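Local coordinates for beta sliding clamp (Bartonella birtlesii LL-WM9, PDB 6PTR), which probably confers processivity on DNA polymerase and other proteins by tethering them to DNA, which it surrounds as a head-to-tail homodimeric ring, at the interface of chains A and B. Coordinates in Å, arbitrary orientation; residue numbers count along the deposited sequence, not the author numbering. Chains: chain A/B, Beta sliding clamp.

Contact 1: the interface of chains A and B. Residues chain A 88-89, 114, 116; chain B 284, 319.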
loop_
_atom_site.group_PDB
_atom_site.type_symbol
_atom_site.label_atom_id
_atom_site.label_comp_id
_atom_site.label_asym_id
_atom_site.label_seq_id
_atom_site.Cartn_x
_atom_site.Cartn_y
_atom_site.Cartn_z
ATOM N N LYS A 88 10.103 4.349 16.318
ATOM C CA LYS A 88 10.669 3.118 16.858
ATOM C C LYS A 88 11.072 3.217 18.320
ATOM O O LYS A 88 11.469 2.201 18.909
ATOM C CB LYS A 88 11.909 2.716 16.055
ATOM C CG LYS A 88 11.667 2.571 14.579
ATOM C CD LYS A 88 12.884 1.918 13.894
ATOM C CE LYS A 88 12.685 1.923 12.393
ATOM N NZ LYS A 88 13.811 1.251 11.653
ATOM N N LEU A 89 11.029 4.399 18.898
ATOM C CA LEU A 89 11.369 4.536 20.304
ATOM C C LEU A 89 10.160 4.173 21.157
ATOM O O LEU A 89 9.025 4.467 20.774
ATOM C CB LEU A 89 11.813 5.958 20.603
ATOM C CG LEU A 89 13.092 6.346 19.857
ATOM C CD1 LEU A 89 13.496 7.732 20.254
ATOM C CD2 LEU A 89 14.195 5.349 20.158
ATOM N N THR A 114 19.852 3.898 23.601
ATOM C CA THR A 114 19.878 4.235 22.184
ATOM C C THR A 114 20.341 5.679 22.021
ATOM O O THR A 114 19.804 6.581 22.665
ATOM C CB THR A 114 18.487 4.053 21.563
ATOM O OG1 THR A 114 17.901 2.805 22.000
ATOM C CG2 THR A 114 18.578 4.057 20.060
ATOM N N PHE A 116 21.477 8.506 18.964
ATOM C CA PHE A 116 21.712 8.937 17.596
ATOM C C PHE A 116 22.482 10.249 17.599
ATOM O O PHE A 116 22.268 11.103 18.461
ATOM C CB PHE A 116 20.392 9.173 16.841
ATOM C CG PHE A 116 19.541 7.954 16.698
ATOM C CD1 PHE A 116 18.650 7.581 17.706
ATOM C CD2 PHE A 116 19.634 7.169 15.549
ATOM C CE1 PHE A 116 17.856 6.421 17.572
ATOM C CE2 PHE A 116 18.838 6.007 15.411
ATOM C CZ PHE A 116 17.958 5.644 16.424
ATOM N N ARG B 284 16.323 -0.133 15.500
ATOM C CA ARG B 284 16.482 1.278 15.829
ATOM C C ARG B 284 17.716 1.876 15.158
ATOM O O ARG B 284 17.613 2.896 14.469
ATOM C CB ARG B 284 16.546 1.464 17.348
ATOM C CG ARG B 284 15.196 1.226 18.025
ATOM C CD ARG B 284 15.233 1.614 19.496
ATOM N NE ARG B 284 16.179 0.836 20.294
ATOM C CZ ARG B 284 15.872 -0.255 20.988
ATOM N NH1 ARG B 284 14.632 -0.734 20.977
ATOM N NH2 ARG B 284 16.806 -0.864 21.719
ATOM N N ASP B 319 23.620 1.584 20.164
ATOM C CA ASP B 319 22.780 1.026 21.214
ATOM C C ASP B 319 23.605 -0.017 21.957
ATOM O O ASP B 319 24.725 -0.357 21.558
ATOM C CB ASP B 319 21.491 0.429 20.623
ATOM C CG ASP B 319 20.298 0.529 21.567
ATOM O OD1 ASP B 319 20.477 0.486 22.810
ATOM O OD2 ASP B 319 19.168 0.657 21.048
HETATM O O HOH W 1 12.266 -0.231 19.042
#
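B:Arg284, in helix 275-285, lies across A:Thr114 at about a right angle, reaching between helix 79-88 and strand 114-118 of the other chain, and hides 74 Å² there, more than any other residue of the patch. Its chain is bent at chi3 (-62°), which swings the guanidinium toward A:Thr114 and B:Asp319. Both B:Arg284 NE and NH2 bond to one carboxylate oxygen of their own chain, B:Asp319 OD2, at 3.1 Å and 2.9 Å, the second being a salt bridge. OD2 lies in the guanidinium plane, so this side-on grip should fix the rotation of the arginine head.

The same oxygen is shared across the interface. The hydroxyl OG1 of A:Thr114 donates to B:Asp319 OD2 at 2.7 Å, coming from above the carboxylate plane by 49°. OG1 lies beside the backbone N and anti to the carbonyl carbon (chi1 -45°), which points it at the acid; B:Arg284 NE adds a weak bond to it. Three donors on OD2, one of them a hydroxyl and two from a guanidinium, would be expected to favour an ionised carboxylate.

At the other end of the guanidinium, B:Arg284 NH1 reaches a water 3.1 Å away that bonds to the carbonyl O of A:Lys88, the last residue of its helix. A:Leu89 CD2 packs on the methylene B:Arg284 CD at 3.9 Å, and A:Phe116 presents its ring edge to the carbonyl O of B:Arg284, with A:Phe116 CZ at 3.4 Å. The shared carboxylate and the bridging water link the two subunits and presumably support closure of the ring.

Contact 2: the interface of chains A and B. Residues chain A 81, 85, 117-119; chain B 287-288, 314.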
loop_
_atom_site.group_PDB
_atom_site.type_symbol
_atom_site.label_atom_id
_atom_site.label_comp_id
_atom_site.label_asym_id
_atom_site.label_seq_id
_atom_site.Cartn_x
_atom_site.Cartn_y
_atom_site.Cartn_z
ATOM N N LEU A 81 13.377 11.407 8.632
ATOM C CA LEU A 81 14.281 10.562 9.410
ATOM C C LEU A 81 13.994 10.679 10.899
ATOM O O LEU A 81 13.915 9.674 11.610
ATOM C CB LEU A 81 15.741 10.940 9.122
ATOM C CG LEU A 81 16.790 10.180 9.955
ATOM C CD1 LEU A 81 16.688 8.659 9.771
ATOM C CD2 LEU A 81 18.191 10.681 9.557
ATOM N N ILE A 85 12.765 7.623 13.312
ATOM C CA ILE A 85 13.471 7.270 14.541
ATOM C C ILE A 85 12.508 7.258 15.720
ATOM O O ILE A 85 12.441 6.285 16.485
ATOM C CB ILE A 85 14.640 8.240 14.776
ATOM C CG1 ILE A 85 15.767 7.928 13.780
ATOM C CG2 ILE A 85 15.107 8.176 16.249
ATOM C CD1 ILE A 85 16.886 9.013 13.763
ATOM N N GLN A 117 23.368 10.408 16.619
ATOM C CA GLN A 117 23.976 11.706 16.322
ATOM C C GLN A 117 23.599 12.040 14.884
ATOM O O GLN A 117 24.069 11.384 13.954
ATOM C CB GLN A 117 25.494 11.671 16.507
ATOM C CG GLN A 117 25.919 11.434 17.922
ATOM C CD GLN A 117 25.829 12.694 18.752
ATOM O OE1 GLN A 117 25.560 12.641 19.946
ATOM N NE2 GLN A 117 26.059 13.840 18.119
ATOM N N LEU A 118 22.709 13.005 14.688
ATOM C CA LEU A 118 22.217 13.289 13.342
ATOM C C LEU A 118 22.835 14.565 12.794
ATOM O O LEU A 118 22.948 15.564 13.504
ATOM C CB LEU A 118 20.694 13.442 13.319
ATOM C CG LEU A 118 19.865 12.237 13.794
ATOM C CD1 LEU A 118 18.385 12.536 13.533
ATOM C CD2 LEU A 118 20.326 11.013 13.044
ATOM N N GLN A 119 23.232 14.509 11.529
ATOM C CA GLN A 119 23.667 15.702 10.817
ATOM C C GLN A 119 22.535 16.716 10.806
ATOM O O GLN A 119 21.410 16.388 10.432
ATOM C CB GLN A 119 24.060 15.317 9.398
ATOM C CG GLN A 119 25.375 14.541 9.354
ATOM C CD GLN A 119 25.693 14.047 7.956
ATOM O OE1 GLN A 119 25.084 14.487 6.980
ATOM N NE2 GLN A 119 26.635 13.120 7.854
ATOM N N THR B 287 17.897 2.657 11.343
ATOM C CA THR B 287 16.989 3.639 10.757
ATOM C C THR B 287 17.752 4.648 9.909
ATOM O O THR B 287 17.187 5.204 8.953
ATOM C CB THR B 287 16.210 4.372 11.854
ATOM O OG1 THR B 287 15.636 3.430 12.781
ATOM C CG2 THR B 287 15.066 5.218 11.269
ATOM N N ILE B 288 19.026 4.906 10.241
ATOM C CA ILE B 288 19.778 5.933 9.509
ATOM C C ILE B 288 20.417 5.409 8.234
ATOM O O ILE B 288 21.081 6.182 7.529
ATOM C CB ILE B 288 20.878 6.572 10.392
ATOM C CG1 ILE B 288 21.890 5.517 10.807
ATOM C CG2 ILE B 288 20.277 7.183 11.649
ATOM C CD1 ILE B 288 23.138 6.140 11.482
ATOM N N SER B 314 23.730 10.814 6.897
ATOM C CA SER B 314 22.786 11.095 7.977
ATOM C C SER B 314 23.402 11.196 9.367
ATOM O O SER B 314 22.868 11.943 10.196
ATOM C CB SER B 314 21.683 10.028 8.012
ATOM O OG SER B 314 22.213 8.751 8.288
HETATM O O HOH W 2 20.721 13.683 9.476
#
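B:Ser314 and A:Leu81 meet where the N-terminal domain of one subunit faces the C-terminal domain of the other, the head-to-tail junction of the DnaN family, the DNA polymerase III beta subunits. B:Ser314 hides 59 Å² and A:Leu81 50 Å², far more than their neighbours in the patch.

The serine binds chiefly through its backbone. The carbonyl O of B:Ser314 accepts the amide N of A:Gln119 at 2.9 Å, nearly straight at the hydrogen (169°). A water 2.9 Å from B:Ser314 O also bonds to the carbonyl O of A:Gln119, adding a second route between the two backbones. The extended side chain of A:Gln119 runs alongside the serine backbone, its CG 3.7 Å from B:Ser314 O.

The hydroxyl of B:Ser314 turns inward to its own chain. With OG set between the backbone N and the carbonyl carbon (chi1 63°), it donates to the carbonyl O of B:Ile288, in the carbonyl plane and on a lone pair. That bond holds the hydroxyl on its own chain, at the 3-10 helix 286-288, while B:Ser314 CB touches A:Leu81 CD2 at 3.9 Å.

The leucine spreads its two methyls over different partners: while CD2 touches the serine, A:Leu81 CD1 comes to 3.6 Å from the carbonyl O of B:Thr287. One helical turn further on, the side chain of A:Ile85 lies aslant that of B:Thr287, with A:Ile85 CG1 3.8 Å from the methyl B:Thr287 CG2, and A:Leu118 CD2 approaches B:Ile288 CG2 at 4.1 Å.

The C-alpha centres of contact 1 and contact 2 lie about 10 Å apart, and the two are parts of one junction. From chain A both draw on helix 79-88 and strand 114-118; from chain B, contact 1 uses helix 275-285 and strand 315-322, and contact 2 the adjoining 3-10 helix 286-288 and the residue just before that strand. Moving from contact 1 to contact 2, residue numbers along the strands rise in chain A and fall in chain B, consistent with antiparallel edges. Hydroxyl-to-carboxylate and water-mediated links in contact 1 adjoin apolar and backbone contacts in contact 2, and two-fold symmetry repeats both at the second junction.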